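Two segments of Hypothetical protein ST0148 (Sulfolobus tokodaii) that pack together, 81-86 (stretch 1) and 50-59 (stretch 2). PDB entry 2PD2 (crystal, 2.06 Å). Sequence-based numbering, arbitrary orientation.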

# COMPACT_ATOMS: atom_id res chain seq x y z
N LEU A 81 -2.19 -25.76 -4.63
CA LEU A 81 -3.02 -24.67 -4.14
C LEU A 81 -4.41 -25.11 -3.69
O LEU A 81 -4.91 -26.15 -4.10
CB LEU A 81 -3.14 -23.59 -5.21
CG LEU A 81 -1.77 -23.09 -5.71
CD1 LEU A 81 -1.96 -22.17 -6.89
CD2 LEU A 81 -1.04 -22.38 -4.57
N ILE A 82 -5.02 -24.30 -2.83
CA ILE A 82 -6.36 -24.57 -2.33
C ILE A 82 -7.34 -24.64 -3.51
O ILE A 82 -7.31 -23.78 -4.39
CB ILE A 82 -6.82 -23.46 -1.36
CG1 ILE A 82 -5.95 -23.49 -0.10
CG2 ILE A 82 -8.30 -23.63 -1.02
CD1 ILE A 82 -6.11 -22.28 0.81
N PRO A 83 -8.20 -25.67 -3.54
CA PRO A 83 -9.16 -25.80 -4.64
C PRO A 83 -10.15 -24.64 -4.67
O PRO A 83 -10.62 -24.19 -3.63
CB PRO A 83 -9.85 -27.13 -4.34
CG PRO A 83 -8.77 -27.92 -3.64
CD PRO A 83 -8.20 -26.88 -2.70
N GLY A 84 -10.47 -24.15 -5.87
CA GLY A 84 -11.41 -23.05 -5.97
C GLY A 84 -10.73 -21.70 -6.05
O GLY A 84 -11.38 -20.65 -6.05
N ILE A 85 -9.40 -21.72 -6.12
CA ILE A 85 -8.61 -20.51 -6.23
C ILE A 85 -8.51 -20.12 -7.71
O ILE A 85 -8.22 -20.96 -8.55
CB ILE A 85 -7.16 -20.74 -5.70
CG1 ILE A 85 -7.17 -20.84 -4.17
CG2 ILE A 85 -6.24 -19.64 -6.18
CD1 ILE A 85 -7.80 -19.67 -3.48
N LYS A 86 -8.75 -18.85 -8.03
CA LYS A 86 -8.62 -18.40 -9.41
C LYS A 86 -7.20 -17.87 -9.54
O LYS A 86 -6.61 -17.43 -8.56
CB LYS A 86 -9.62 -17.30 -9.75
CG LYS A 86 -11.02 -17.81 -10.07
CD LYS A 86 -11.57 -18.62 -8.91
CE LYS A 86 -13.03 -18.95 -9.10
NZ LYS A 86 -13.52 -19.76 -7.94
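Stretch 2 (50-59) TRSIIEDLIK

Stretch 2 is a helix from Arg51 to Lys59, preceded by Thr50 at the N-cap position. The Thr50 side chain makes no capping bond. Backbone hydrogen bonds of the i to i+4 kind run along the helix, from Ile54 N to Thr50 O (3.0 Å) through Lys59 N to Glu55 O (3.0 Å). Stretch 1 is irregular over most of its length and contains a type II turn from Ile82 to Ile85. The two run in the same general sense: Ile82 CA lies 7.5 Å from Arg51 CA, and Gly84 CA lies 8.2 Å from Ile58 CA. No hydrogen bond joins them. The contact is mainly apolar and buries 280 Å² in total.

Leu81 is buried but does not reach the helix. Ile82 is the main contact residue, with its CB directed toward the helix. Its CD1 lies 3.8 Å from Arg51 CG and 3.8 Å from Ile54 CD1, so it touches residues three apart in the helix sequence. Pro83 follows, its CD 3.9 Å from Arg51 NH2. The Arg51 guanidinium lies oblique to this pair. It is held within the helix by a salt bridge, Arg51 NE to Glu55 OE2 at 3.1 Å.

Gly84 occupies the turn with phi/psi of 95/5. A CB here would jam against the carbonyl O of Pro83, which by itself calls for glycine. Gly84 O lies 4.5 Å from Ile58 CD1 and also accepts a hydrogen bond from Lys86 NZ at 3.0 Å. The turn is closed by a weak bond from Ile85 N to Ile82 O, 3.4 Å. The CB of Ile85 points sideways, but the side-chain end comes nearer the helix. Ile85 CD1 lies 4.4 Å from both Ile54 CG2 and Ile58 CD1. Lys86 makes no contact with the helix.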

# COMPACT_ATOMS: atom_id res chain seq x y z
N THR A 50 -3.26 -20.58 7.07
CA THR A 50 -4.45 -19.74 6.97
C THR A 50 -5.52 -20.34 6.05
O THR A 50 -6.49 -19.66 5.70
CB THR A 50 -4.12 -18.32 6.45
OG1 THR A 50 -3.30 -18.41 5.28
CG2 THR A 50 -3.39 -17.51 7.52
N ARG A 51 -5.36 -21.60 5.67
CA ARG A 51 -6.32 -22.24 4.78
C ARG A 51 -7.77 -22.11 5.23
O ARG A 51 -8.65 -21.74 4.44
CB ARG A 51 -5.98 -23.72 4.57
CG ARG A 51 -7.02 -24.45 3.73
CD ARG A 51 -6.53 -25.80 3.21
NE ARG A 51 -7.55 -26.47 2.41
CZ ARG A 51 -7.35 -27.59 1.72
NH1 ARG A 51 -6.17 -28.17 1.73
NH2 ARG A 51 -8.35 -28.13 1.03
N SER A 52 -8.04 -22.40 6.49
CA SER A 52 -9.41 -22.32 7.00
C SER A 52 -10.00 -20.92 6.87
O SER A 52 -11.19 -20.75 6.63
CB SER A 52 -9.48 -22.80 8.45
OG SER A 52 -8.71 -21.97 9.30
N ILE A 53 -9.16 -19.91 7.04
CA ILE A 53 -9.63 -18.54 6.92
C ILE A 53 -9.94 -18.23 5.45
O ILE A 53 -10.97 -17.62 5.14
CB ILE A 53 -8.58 -17.54 7.46
CG1 ILE A 53 -8.32 -17.83 8.95
CG2 ILE A 53 -9.06 -16.12 7.26
CD1 ILE A 53 -7.28 -16.93 9.60
N ILE A 54 -9.06 -18.66 4.56
CA ILE A 54 -9.26 -18.45 3.13
C ILE A 54 -10.55 -19.14 2.67
O ILE A 54 -11.33 -18.58 1.90
CB ILE A 54 -8.07 -19.01 2.33
CG1 ILE A 54 -6.85 -18.12 2.58
CG2 ILE A 54 -8.40 -19.08 0.84
CD1 ILE A 54 -5.58 -18.70 2.03
N GLU A 55 -10.77 -20.35 3.16
CA GLU A 55 -11.96 -21.11 2.81
C GLU A 55 -13.21 -20.41 3.31
O GLU A 55 -14.26 -20.43 2.66
CB GLU A 55 -11.87 -22.52 3.40
CG GLU A 55 -10.70 -23.33 2.85
CD GLU A 55 -10.60 -24.70 3.48
OE1 GLU A 55 -10.61 -24.79 4.73
OE2 GLU A 55 -10.50 -25.69 2.73
N ASP A 56 -13.11 -19.76 4.47
CA ASP A 56 -14.24 -19.02 5.02
C ASP A 56 -14.57 -17.81 4.14
O ASP A 56 -15.74 -17.50 3.92
CB ASP A 56 -13.92 -18.57 6.45
CG ASP A 56 -15.06 -17.77 7.07
OD1 ASP A 56 -16.20 -18.28 7.15
OD2 ASP A 56 -14.80 -16.62 7.49
N LEU A 57 -13.54 -17.13 3.64
CA LEU A 57 -13.75 -15.97 2.78
C LEU A 57 -14.44 -16.43 1.50
O LEU A 57 -15.33 -15.75 0.97
CB LEU A 57 -12.41 -15.30 2.43
CG LEU A 57 -11.61 -14.69 3.59
CD1 LEU A 57 -10.32 -14.07 3.06
CD2 LEU A 57 -12.45 -13.63 4.30
N ILE A 58 -14.04 -17.59 1.00
CA ILE A 58 -14.64 -18.14 -0.21
C ILE A 58 -16.12 -18.42 0.05
O ILE A 58 -16.97 -18.17 -0.81
CB ILE A 58 -13.91 -19.44 -0.64
CG1 ILE A 58 -12.51 -19.08 -1.15
CG2 ILE A 58 -14.72 -20.17 -1.72
CD1 ILE A 58 -11.67 -20.27 -1.57
N LYS A 59 -16.41 -18.93 1.24
CA LYS A 59 -17.79 -19.23 1.62
C LYS A 59 -18.61 -17.94 1.59
O LYS A 59 -19.77 -17.93 1.19
CB LYS A 59 -17.81 -19.84 3.03
CG LYS A 59 -19.17 -20.33 3.50
CD LYS A 59 -19.56 -21.64 2.84
CE LYS A 59 -20.85 -22.19 3.44
NZ LYS A 59 -21.24 -23.50 2.86